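Local coordinates for biogenic amine-binding protein (Rhodnius prolixus, PDB 4GE1) that probably sequesters biogenic amines such as serotonin and norepinephrine in the saliva of a blood-feeding insect, and binds tryptamine inside a lipocalin barrel, at residues T27-G32 with G166-T171; K41-F46 with Y63-K68. All coordinates share one frame; numbering follows the deposited sequence.

Interaction 1 of 2, residues T27-G32 with G166-T171; sequences THYKLG and GLFDAT
Tyr29 and Phe168 form an antiparallel hydrogen-bonded pair, with Tyr29 N reaching Phe168 O at 3.0 Å and Phe168 N reaching Tyr29 O at 3.0 Å. Phe168 CB lies 3.5 Å from Tyr29 O. With CG anti to the backbone N (chi1 168°), the side chain runs alongside that of Tyr29; the rings form an offset edge-to-face pair, the edge of Phe168 toward the tyrosine face, planes at 76°. CD2 does the touching, 3.8 Å from Tyr29 CZ, and CE2 reaches the Tyr29 hydroxyl, which is hydrogen-bonded to Asp40 O. Ala170 N lies over one Phe168 face, near the rim, and donates a hydrogen bond to Thr27 O at 2.8 Å. On the other sheet face, the His28 ring and Asp169 carboxylate lie side by side, nearly parallel (13°). His28 NE2 is 3.4 Å from Asp169 OD1, badly angled for a hydrogen bond. OD1 instead accepts from Thr171 N and OG1, in an Asx turn, while His28 ND1 pairs with Thr27 OG1 at 2.9 Å. The Leu167 branches spread over the Tyr29 backbone, CD1 against His28 CB and CD2 against Lys30 CB. The short strand 168-169 pairs antiparallel with strand 23-31 of the lipocalin barrel.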
loop_
_atom_site.group_PDB
_atom_site.type_symbol
_atom_site.label_atom_id
_atom_site.label_comp_id
_atom_site.label_asym_id
_atom_site.label_seq_id
_atom_site.Cartn_x
_atom_site.Cartn_y
_atom_site.Cartn_z
ATOM N N THR A 27 -5.146 -7.098 2.573
ATOM C CA THR A 27 -6.096 -8.193 2.712
ATOM C C THR A 27 -7.215 -8.171 1.668
ATOM O O THR A 27 -7.673 -9.219 1.220
ATOM C CB THR A 27 -6.710 -8.205 4.123
ATOM O OG1 THR A 27 -7.273 -6.918 4.411
ATOM C CG2 THR A 27 -5.637 -8.529 5.154
ATOM N N HIS A 28 -7.657 -6.974 1.299
ATOM C CA HIS A 28 -8.765 -6.802 0.362
ATOM C C HIS A 28 -8.465 -5.597 -0.505
ATOM O O HIS A 28 -7.830 -4.643 -0.048
ATOM C CB HIS A 28 -10.071 -6.518 1.104
ATOM C CG HIS A 28 -10.471 -7.581 2.080
ATOM N ND1 HIS A 28 -9.810 -7.784 3.269
ATOM C CD2 HIS A 28 -11.478 -8.483 2.047
ATOM C CE1 HIS A 28 -10.388 -8.774 3.928
ATOM N NE2 HIS A 28 -11.401 -9.216 3.206
ATOM N N TYR A 29 -8.939 -5.614 -1.746
ATOM C CA TYR A 29 -8.714 -4.469 -2.615
ATOM C C TYR A 29 -9.467 -4.483 -3.936
ATOM O O TYR A 29 -9.749 -5.540 -4.505
ATOM C CB TYR A 29 -7.219 -4.290 -2.883
ATOM C CG TYR A 29 -6.568 -5.400 -3.675
ATOM C CD1 TYR A 29 -6.581 -5.395 -5.063
ATOM C CD2 TYR A 29 -5.900 -6.436 -3.029
ATOM C CE1 TYR A 29 -5.950 -6.402 -5.788
ATOM C CE2 TYR A 29 -5.266 -7.440 -3.742
ATOM C CZ TYR A 29 -5.291 -7.426 -5.118
ATOM O OH TYR A 29 -4.658 -8.448 -5.810
ATOM N N LYS A 30 -9.781 -3.286 -4.411
ATOM C CA LYS A 30 -10.315 -3.100 -5.748
ATOM C C LYS A 30 -9.288 -2.352 -6.572
ATOM O O LYS A 30 -8.872 -1.247 -6.218
ATOM C CB LYS A 30 -11.613 -2.303 -5.722
ATOM C CG LYS A 30 -12.098 -1.905 -7.122
ATOM C CD LYS A 30 -13.442 -1.210 -7.068
ATOM C CE LYS A 30 -13.941 -0.846 -8.462
ATOM N NZ LYS A 30 -15.017 0.172 -8.382
ATOM N N LEU A 31 -8.866 -2.979 -7.661
ATOM C CA LEU A 31 -7.950 -2.372 -8.606
ATOM C C LEU A 31 -8.690 -2.013 -9.900
ATOM O O LEU A 31 -9.115 -2.900 -10.636
ATOM C CB LEU A 31 -6.839 -3.358 -8.923
ATOM C CG LEU A 31 -5.905 -2.949 -10.051
ATOM C CD1 LEU A 31 -5.162 -1.684 -9.663
ATOM C CD2 LEU A 31 -4.938 -4.085 -10.349
ATOM N N GLY A 32 -8.840 -0.724 -10.181
ATOM C CA GLY A 32 -9.498 -0.277 -11.410
ATOM C C GLY A 32 -10.994 -0.549 -11.538
ATOM O O GLY A 32 -11.643 -0.968 -10.583
ATOM N N GLY A 166 -17.473 -6.003 -1.889
ATOM C CA GLY A 166 -17.220 -5.404 -3.189
ATOM C C GLY A 166 -15.754 -5.403 -3.620
ATOM O O GLY A 166 -15.432 -4.991 -4.737
ATOM N N LEU A 167 -14.858 -5.853 -2.745
ATOM C CA LEU A 167 -13.448 -5.942 -3.113
ATOM C C LEU A 167 -13.048 -7.388 -3.346
ATOM O O LEU A 167 -13.723 -8.315 -2.891
ATOM C CB LEU A 167 -12.549 -5.334 -2.026
ATOM C CG LEU A 167 -12.985 -4.017 -1.383
ATOM C CD1 LEU A 167 -11.907 -3.518 -0.454
ATOM C CD2 LEU A 167 -13.300 -2.975 -2.433
ATOM N N PHE A 168 -11.948 -7.585 -4.061
ATOM C CA PHE A 168 -11.309 -8.893 -4.083
ATOM C C PHE A 168 -10.739 -9.213 -2.699
ATOM O O PHE A 168 -9.964 -8.437 -2.138
ATOM C CB PHE A 168 -10.201 -8.954 -5.134
ATOM C CG PHE A 168 -9.315 -10.169 -5.002
ATOM C CD1 PHE A 168 -9.829 -11.441 -5.206
ATOM C CD2 PHE A 168 -7.980 -10.039 -4.674
ATOM C CE1 PHE A 168 -9.020 -12.571 -5.071
ATOM C CE2 PHE A 168 -7.166 -11.158 -4.539
ATOM C CZ PHE A 168 -7.692 -12.430 -4.745
ATOM N N ASP A 169 -11.126 -10.363 -2.155
ATOM C CA ASP A 169 -10.653 -10.813 -0.850
ATOM C C ASP A 169 -9.403 -11.666 -1.031
ATOM O O ASP A 169 -9.486 -12.848 -1.379
ATOM C CB ASP A 169 -11.763 -11.594 -0.140
ATOM C CG ASP A 169 -11.307 -12.232 1.162
ATOM O OD1 ASP A 169 -10.187 -11.944 1.639
ATOM O OD2 ASP A 169 -12.092 -13.027 1.721
ATOM N N ALA A 170 -8.245 -11.057 -0.795
ATOM C CA ALA A 170 -6.969 -11.721 -1.029
ATOM C C ALA A 170 -6.755 -12.871 -0.058
ATOM O O ALA A 170 -5.954 -13.767 -0.320
ATOM C CB ALA A 170 -5.818 -10.725 -0.952
ATOM N N THR A 171 -7.490 -12.858 1.052
ATOM C CA THR A 171 -7.423 -13.953 2.019
ATOM C C THR A 171 -8.135 -15.208 1.495
ATOM O O THR A 171 -8.311 -16.180 2.228
ATOM C CB THR A 171 -7.991 -13.555 3.419
ATOM O OG1 THR A 171 -9.391 -13.864 3.492
ATOM C CG2 THR A 171 -7.763 -12.064 3.713
#

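Interaction 2 of 2, residues K41-F46 with Y63-K68; sequences KNCTKF and YNPNAK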
loop_
_atom_site.group_PDB
_atom_site.type_symbol
_atom_site.label_atom_id
_atom_site.label_comp_id
_atom_site.label_asym_id
_atom_site.label_seq_id
_atom_site.Cartn_x
_atom_site.Cartn_y
_atom_site.Cartn_z
ATOM N N LYS A 41 -4.344 -10.815 -9.073
ATOM C CA LYS A 41 -4.738 -11.351 -7.776
ATOM C C LYS A 41 -3.484 -11.751 -6.995
ATOM O O LYS A 41 -2.912 -12.817 -7.227
ATOM C CB LYS A 41 -5.707 -12.525 -7.956
ATOM C CG LYS A 41 -7.057 -12.074 -8.520
ATOM C CD LYS A 41 -8.075 -13.198 -8.645
ATOM C CE LYS A 41 -9.378 -12.635 -9.198
ATOM N NZ LYS A 41 -10.437 -13.657 -9.356
ATOM N N ASN A 42 -3.053 -10.877 -6.082
ATOM C CA ASN A 42 -1.779 -11.050 -5.371
ATOM C C ASN A 42 -1.851 -11.014 -3.837
ATOM O O ASN A 42 -2.819 -10.513 -3.250
ATOM C CB ASN A 42 -0.766 -9.983 -5.802
ATOM C CG ASN A 42 -0.539 -9.944 -7.300
ATOM O OD1 ASN A 42 -0.028 -10.894 -7.895
ATOM N ND2 ASN A 42 -0.875 -8.817 -7.911
ATOM N N CYS A 43 -0.798 -11.541 -3.207
ATOM C CA CYS A 43 -0.583 -11.441 -1.770
ATOM C C CYS A 43 0.506 -10.400 -1.572
ATOM O O CYS A 43 1.662 -10.610 -1.975
ATOM C CB CYS A 43 -0.089 -12.775 -1.210
ATOM S SG CYS A 43 -1.156 -14.182 -1.581
ATOM N N THR A 44 0.148 -9.271 -0.981
ATOM C CA THR A 44 1.123 -8.210 -0.792
ATOM C C THR A 44 1.409 -7.955 0.685
ATOM O O THR A 44 0.499 -7.850 1.507
ATOM C CB THR A 44 0.711 -6.900 -1.488
ATOM O OG1 THR A 44 0.770 -7.065 -2.916
ATOM C CG2 THR A 44 1.665 -5.773 -1.075
ATOM N N LYS A 45 2.689 -7.893 1.016
ATOM C CA LYS A 45 3.117 -7.460 2.336
ATOM C C LYS A 45 4.094 -6.328 2.099
ATOM O O LYS A 45 4.878 -6.364 1.141
ATOM C CB LYS A 45 3.799 -8.606 3.090
ATOM C CG LYS A 45 4.438 -8.199 4.410
ATOM C CD LYS A 45 4.995 -9.412 5.151
ATOM C CE LYS A 45 5.515 -9.027 6.535
ATOM N NZ LYS A 45 5.923 -10.225 7.342
ATOM N N PHE A 46 4.038 -5.301 2.934
ATOM C CA PHE A 46 5.048 -4.261 2.818
ATOM C C PHE A 46 5.663 -3.839 4.141
ATOM O O PHE A 46 5.065 -3.991 5.209
ATOM C CB PHE A 46 4.614 -3.073 1.929
ATOM C CG PHE A 46 3.407 -2.303 2.415
ATOM C CD1 PHE A 46 3.560 -1.049 2.997
ATOM C CD2 PHE A 46 2.122 -2.786 2.213
ATOM C CE1 PHE A 46 2.448 -0.301 3.407
ATOM C CE2 PHE A 46 1.001 -2.040 2.613
ATOM C CZ PHE A 46 1.171 -0.801 3.222
ATOM N N TYR A 63 3.239 -11.119 -4.369
ATOM C CA TYR A 63 3.340 -12.501 -4.807
ATOM C C TYR A 63 2.064 -12.955 -5.510
ATOM O O TYR A 63 0.969 -12.861 -4.944
ATOM C CB TYR A 63 3.608 -13.420 -3.621
ATOM C CG TYR A 63 3.721 -14.868 -4.028
ATOM C CD1 TYR A 63 4.815 -15.310 -4.755
ATOM C CD2 TYR A 63 2.732 -15.788 -3.696
ATOM C CE1 TYR A 63 4.932 -16.624 -5.138
ATOM C CE2 TYR A 63 2.838 -17.117 -4.079
ATOM C CZ TYR A 63 3.944 -17.528 -4.799
ATOM O OH TYR A 63 4.079 -18.840 -5.190
ATOM N N ASN A 64 2.217 -13.445 -6.737
ATOM C CA ASN A 64 1.097 -14.010 -7.501
ATOM C C ASN A 64 1.113 -15.542 -7.457
ATOM O O ASN A 64 1.941 -16.171 -8.108
ATOM C CB ASN A 64 1.146 -13.536 -8.954
ATOM C CG ASN A 64 -0.085 -13.965 -9.753
ATOM O OD1 ASN A 64 -0.143 -15.076 -10.278
ATOM N ND2 ASN A 64 -1.074 -13.085 -9.834
ATOM N N PRO A 65 0.207 -16.144 -6.673
ATOM C CA PRO A 65 0.133 -17.604 -6.534
ATOM C C PRO A 65 -0.117 -18.356 -7.850
ATOM O O PRO A 65 0.437 -19.441 -8.039
ATOM C CB PRO A 65 -1.048 -17.802 -5.580
ATOM C CG PRO A 65 -1.126 -16.521 -4.812
ATOM C CD PRO A 65 -0.752 -15.457 -5.794
ATOM N N ASN A 66 -0.934 -17.809 -8.746
ATOM C CA ASN A 66 -1.201 -18.506 -10.004
ATOM C C ASN A 66 0.074 -18.702 -10.823
ATOM O O ASN A 66 0.284 -19.762 -11.406
ATOM C CB ASN A 66 -2.279 -17.797 -10.841
ATOM C CG ASN A 66 -2.510 -18.477 -12.181
ATOM O OD1 ASN A 66 -3.044 -19.584 -12.239
ATOM N ND2 ASN A 66 -2.101 -17.818 -13.266
ATOM N N ALA A 67 0.923 -17.679 -10.851
ATOM C CA ALA A 67 2.173 -17.743 -11.602
ATOM C C ALA A 67 3.353 -18.111 -10.696
ATOM O O ALA A 67 4.449 -18.412 -11.171
ATOM C CB ALA A 67 2.435 -16.423 -12.312
ATOM N N LYS A 68 3.114 -18.099 -9.390
ATOM C CA LYS A 68 4.173 -18.351 -8.420
ATOM C C LYS A 68 5.346 -17.409 -8.672
ATOM O O LYS A 68 6.501 -17.832 -8.795
ATOM C CB LYS A 68 4.638 -19.806 -8.484
ATOM C CG LYS A 68 3.588 -20.816 -8.063
ATOM C CD LYS A 68 4.208 -22.186 -7.865
ATOM C CE LYS A 68 3.164 -23.226 -7.503
ATOM N NZ LYS A 68 2.337 -23.621 -8.684
HETATM O O HOH W 1 -2.929 -15.336 -8.481
#
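The open end of the beta hairpin formed by strands 43-50 and 55-64 is closed by Cys43 and Tyr63, an antiparallel hydrogen-bonded pair. Both bonds of the pair are nearly straight: Cys43 N gives to Tyr63 O at 2.8 Å, and Tyr63 N gives to Cys43 O at 2.9 Å. Tyr63 O also receives a CA-H contact from Asn42.

Beyond this pair, side chains take over from the backbone. Asn64 holds CG anti to its backbone N (chi1 -173°), and its amide crosses that of Asn42 with the planes 68° apart. Asn64 ND2 donates to Asn42 OD1 at 3.1 Å. The acceptor lies in the plane of the Asn64 amide, whereas the donor sits above the Asn42 carbonyl plane, 43° out of it. The same oxygen packs closely on Asn64 CB, 3.1 Å away. Asn64 ND2 has a second acceptor in Val38 O. At the other end of this amide, OD1 takes the N-H of Ala67 at 2.9 Å and so secures the turn that follows the strand. With its two ends bonded in different directions, the amide is probably fixed in rotation.

One water spans the segments, giving to Lys41 O at 2.8 Å and accepting from Asn66 N at 3.2 Å. Pro65 CG rests 4.0 Å from Cys43 SG, the sulfur disulfide-bonded to Cys177. The sheet end is therefore tied covalently to the C-terminal part of the chain. Asn64 forms an Asx motif at the strand terminus, where an antiparallel hairpin of the lipocalin barrel passes into a turn whose residues 65-67 have helical backbone angles but not the regular helical bonds.

In the fold
Interactions 1 and 2 meet side by side on one barrel sheet, their centres 13 Å apart, because strands 23-31 and 43-50 are neighbours. Tyr29 joins them: its OH lies 2.9 Å from Asn42 N, a probable hydrogen bond, and packs on Lys41 CA. Phe168 CE1 touches Lys41 CD at 3.7 Å, and Ala170 CB lies 3.8 Å from Asn42 O. Segment 166-171 thus touches strand 23-31 and residues 41 and 42, and the Cys43-Cys177 disulfide ties the chain beyond it to strand 43-50. None of the four segments contributes a residue to the tryptamine pocket: the Tyr29 side chain is about 8 Å from the ligand and that of Asn42 about 10 Å.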